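Local coordinates for protein nucleoside-diphosphate sugar epimerase (SulA family) (Corynebacterium glutamicum, PDB 3OH8) that probably acts as an NAD(P)-dependent epimerase or related oxidoreductase on nucleotide-linked sugars, at residues R28-F33 with Y124-L129. Residues are numbered along the deposited sequence; the frame is centred on the assembly and turned at random.
Sequences RLTPPF and YRQTQL
Tyr124 has its CG anti to the backbone N (chi1 180°), which sends the ring off helix 119-139 toward the prolines of 28-33. Phe33 takes chi1 45°, with CG between its backbone N and carbonyl carbon, and its ring edge turns to the same tyrosine. This part of the chain has the helix-grip fold: a seven-stranded antiparallel sheet, two short helices after its first strand, and the long helix 119-139. Residues 28-33 lead from helix 25-29 into a loop that packs against helix 119-139.

Pro32 lies over one face of the Tyr124 ring in a CH-pi contact, its CD 3.5 Å from the ring centroid. Pro31 CA makes a second one over the face, toward CD2. Phe33 adds an offset edge-to-face pair, with the planes at 85°. His438 also stacks with the Tyr124 ring.

The two Leu29 methyls reach different residues of the helix. CD1 lies over a face of the Arg125 guanidinium, 3.7 Å from NH2. CD2 meets Leu129 CB at 4.2 Å. The Arg28 and Gln128 side chains cross at about a right angle, and their polar ends turn to other partners. Arg28 forms a salt bridge with Asp132. Gln128 OE1 is hydrogen-bonded to His438 and NE2 to Asp343.

Two waters bridge the segments. One is hydrogen-bonded to Tyr124 OH, 2.8 Å away, and to Thr30 O. The other donates to Leu29 O at 2.8 Å and accepts from Arg125 NH1 at 2.9 Å.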
ATOM      1  N   ARG A  28       2.377   1.466  -7.293  1.00 16.15           N
ATOM      2  CA  ARG A  28       3.161   1.250  -6.069  1.00 15.86           C
ATOM      3  C   ARG A  28       4.145   2.387  -5.808  1.00 15.51           C
ATOM      4  O   ARG A  28       4.300   2.825  -4.671  1.00 14.95           O
ATOM      5  CB  ARG A  28       3.906  -0.100  -6.100  1.00 19.10           C
ATOM      6  CG  ARG A  28       3.022  -1.351  -6.202  1.00 17.17           C
ATOM      7  CD  ARG A  28       2.080  -1.493  -5.005  1.00 15.94           C
ATOM      8  NE  ARG A  28       2.805  -1.802  -3.776  1.00 16.64           N
ATOM      9  CZ  ARG A  28       2.253  -1.846  -2.564  1.00 17.41           C
ATOM     10  NH1 ARG A  28       0.955  -1.592  -2.413  1.00 18.14           N
ATOM     11  NH2 ARG A  28       2.999  -2.153  -1.499  1.00 14.36           N
ATOM     12  N   LEU A  29       4.808   2.884  -6.853  1.00 14.21           N
ATOM     13  CA  LEU A  29       5.839   3.911  -6.657  1.00 18.22           C
ATOM     14  C   LEU A  29       5.338   5.364  -6.749  1.00 17.54           C
ATOM     15  O   LEU A  29       6.108   6.307  -6.551  1.00 21.67           O
ATOM     16  CB  LEU A  29       7.015   3.688  -7.630  1.00 14.92           C
ATOM     17  CG  LEU A  29       7.655   2.304  -7.569  1.00 15.74           C
ATOM     18  CD1 LEU A  29       8.979   2.281  -8.385  1.00 17.80           C
ATOM     19  CD2 LEU A  29       7.891   1.882  -6.112  1.00 16.09           C
ATOM     20  N   THR A  30       4.057   5.547  -7.046  1.00 14.23           N
ATOM     21  CA  THR A  30       3.479   6.889  -7.065  1.00 18.30           C
ATOM     22  C   THR A  30       3.347   7.398  -5.626  1.00 18.91           C
ATOM     23  O   THR A  30       2.727   6.749  -4.795  1.00 21.62           O
ATOM     24  CB  THR A  30       2.089   6.908  -7.757  1.00 21.37           C
ATOM     25  OG1 THR A  30       2.232   6.533  -9.131  1.00 23.58           O
ATOM     26  CG2 THR A  30       1.475   8.306  -7.699  1.00 22.82           C
ATOM     27  N   PRO A  31       3.950   8.558  -5.322  1.00 16.65           N
ATOM     28  CA  PRO A  31       3.919   9.076  -3.948  1.00 14.93           C
ATOM     29  C   PRO A  31       2.489   9.418  -3.489  1.00 16.48           C
ATOM     30  O   PRO A  31       1.760  10.125  -4.191  1.00 17.78           O
ATOM     31  CB  PRO A  31       4.769  10.357  -4.031  1.00 22.92           C
ATOM     32  CG  PRO A  31       5.619  10.184  -5.252  1.00 20.70           C
ATOM     33  CD  PRO A  31       4.791   9.377  -6.217  1.00 16.31           C
ATOM     34  N   PRO A  32       2.092   8.923  -2.310  1.00 16.30           N
ATOM     35  CA  PRO A  32       0.737   9.195  -1.812  1.00 19.71           C
ATOM     36  C   PRO A  32       0.554  10.662  -1.455  1.00 20.66           C
ATOM     37  O   PRO A  32      -0.583  11.116  -1.370  1.00 25.01           O
ATOM     38  CB  PRO A  32       0.649   8.356  -0.523  1.00 18.78           C
ATOM     39  CG  PRO A  32       1.825   7.441  -0.539  1.00 19.54           C
ATOM     40  CD  PRO A  32       2.868   8.069  -1.399  1.00 15.96           C
ATOM     41  N   PHE A  33       1.652  11.388  -1.254  1.00 16.54           N
ATOM     42  CA  PHE A  33       1.575  12.752  -0.753  1.00 14.45           C
ATOM     43  C   PHE A  33       1.606  13.751  -1.896  1.00 21.49           C
ATOM     44  O   PHE A  33       1.755  14.957  -1.693  1.00 25.64           O
ATOM     45  CB  PHE A  33       2.717  13.019   0.222  1.00 16.94           C
ATOM     46  CG  PHE A  33       4.057  12.516  -0.263  1.00 18.59           C
ATOM     47  CD1 PHE A  33       4.505  11.250   0.085  1.00 19.38           C
ATOM     48  CD2 PHE A  33       4.865  13.311  -1.075  1.00 18.48           C
ATOM     49  CE1 PHE A  33       5.735  10.780  -0.354  1.00 12.28           C
ATOM     50  CE2 PHE A  33       6.094  12.848  -1.528  1.00 18.19           C
ATOM     51  CZ  PHE A  33       6.534  11.582  -1.165  1.00 14.86           C
ATOM     52  N   TYR A 124      10.508   8.306  -1.423  1.00 12.12           N
ATOM     53  CA  TYR A 124       9.372   7.373  -1.414  1.00 15.11           C
ATOM     54  C   TYR A 124       9.554   6.240  -2.429  1.00 15.96           C
ATOM     55  O   TYR A 124       9.390   5.061  -2.097  1.00 17.02           O
ATOM     56  CB  TYR A 124       8.041   8.095  -1.708  1.00 15.47           C
ATOM     57  CG  TYR A 124       6.872   7.133  -1.704  1.00 15.34           C
ATOM     58  CD1 TYR A 124       6.256   6.762  -0.502  1.00 14.90           C
ATOM     59  CD2 TYR A 124       6.414   6.562  -2.882  1.00 17.72           C
ATOM     60  CE1 TYR A 124       5.200   5.860  -0.479  1.00 14.32           C
ATOM     61  CE2 TYR A 124       5.346   5.655  -2.875  1.00 13.46           C
ATOM     62  CZ  TYR A 124       4.744   5.315  -1.669  1.00 17.24           C
ATOM     63  OH  TYR A 124       3.697   4.421  -1.653  1.00 14.25           O
ATOM     64  N   ARG A 125       9.884   6.604  -3.666  1.00 18.24           N
ATOM     65  CA  ARG A 125      10.131   5.617  -4.711  1.00 18.92           C
ATOM     66  C   ARG A 125      11.179   4.593  -4.270  1.00 19.74           C
ATOM     67  O   ARG A 125      10.991   3.391  -4.473  1.00 17.97           O
ATOM     68  CB  ARG A 125      10.571   6.284  -6.024  1.00 18.03           C
ATOM     69  CG  ARG A 125       9.538   7.174  -6.702  1.00 21.38           C
ATOM     70  CD  ARG A 125      10.078   7.713  -8.047  1.00 23.27           C
ATOM     71  NE  ARG A 125      10.617   6.627  -8.870  1.00 19.42           N
ATOM     72  CZ  ARG A 125       9.916   5.957  -9.781  1.00 20.25           C
ATOM     73  NH1 ARG A 125       8.646   6.278 -10.016  1.00 22.03           N
ATOM     74  NH2 ARG A 125      10.478   4.963 -10.447  1.00 23.36           N
ATOM     75  N   GLN A 126      12.272   5.067  -3.669  1.00 18.25           N
ATOM     76  CA  GLN A 126      13.349   4.183  -3.199  1.00 19.55           C
ATOM     77  C   GLN A 126      12.925   3.264  -2.039  1.00 16.80           C
ATOM     78  O   GLN A 126      13.121   2.039  -2.089  1.00 17.07           O
ATOM     79  CB  GLN A 126      14.589   4.995  -2.787  1.00 16.10           C
ATOM     80  CG  GLN A 126      15.158   5.870  -3.897  1.00 16.41           C
ATOM     81  CD  GLN A 126      16.273   6.806  -3.425  1.00 20.66           C
ATOM     82  OE1 GLN A 126      17.054   7.301  -4.235  1.00 22.62           O
ATOM     83  NE2 GLN A 126      16.344   7.052  -2.121  1.00 14.84           N
ATOM     84  N   THR A 127      12.367   3.847  -0.983  1.00 14.83           N
ATOM     85  CA  THR A 127      11.941   3.034   0.163  1.00 18.72           C
ATOM     86  C   THR A 127      10.836   2.056  -0.237  1.00 13.03           C
ATOM     87  O   THR A 127      10.848   0.896   0.166  1.00 15.44           O
ATOM     88  CB  THR A 127      11.492   3.895   1.384  1.00 16.29           C
ATOM     89  OG1 THR A 127      10.460   4.804   0.988  1.00 16.46           O
ATOM     90  CG2 THR A 127      12.673   4.703   1.913  1.00 23.09           C
ATOM     91  N   GLN A 128       9.884   2.521  -1.031  1.00 15.95           N
ATOM     92  CA  GLN A 128       8.746   1.681  -1.391  1.00 12.60           C
ATOM     93  C   GLN A 128       9.192   0.486  -2.219  1.00 13.31           C
ATOM     94  O   GLN A 128       8.746  -0.638  -2.001  1.00 16.58           O
ATOM     95  CB  GLN A 128       7.685   2.481  -2.159  1.00 12.21           C
ATOM     96  CG  GLN A 128       6.382   1.711  -2.382  1.00 12.05           C
ATOM     97  CD  GLN A 128       5.549   1.607  -1.107  1.00 17.45           C
ATOM     98  OE1 GLN A 128       5.794   2.314  -0.128  1.00 21.38           O
ATOM     99  NE2 GLN A 128       4.539   0.763  -1.136  1.00 19.95           N
ATOM    100  N   LEU A 129      10.066   0.731  -3.185  1.00 12.36           N
ATOM    101  CA  LEU A 129      10.597  -0.346  -4.013  1.00 14.53           C
ATOM    102  C   LEU A 129      11.303  -1.385  -3.162  1.00 11.30           C
ATOM    103  O   LEU A 129      11.060  -2.594  -3.302  1.00 15.42           O
ATOM    104  CB  LEU A 129      11.624   0.208  -5.017  1.00 15.39           C
ATOM    105  CG  LEU A 129      11.763  -0.491  -6.374  1.00 22.68           C
ATOM    106  CD1 LEU A 129      13.231  -0.564  -6.851  1.00 19.01           C
ATOM    107  CD2 LEU A 129      11.112  -1.851  -6.407  1.00 18.18           C
TER
HETATM  108  O   HOH W   1       6.742   8.032  -8.727  1.00 23.59           O
HETATM  109  O   HOH W   2       1.695   4.206  -3.661  1.00 22.60           O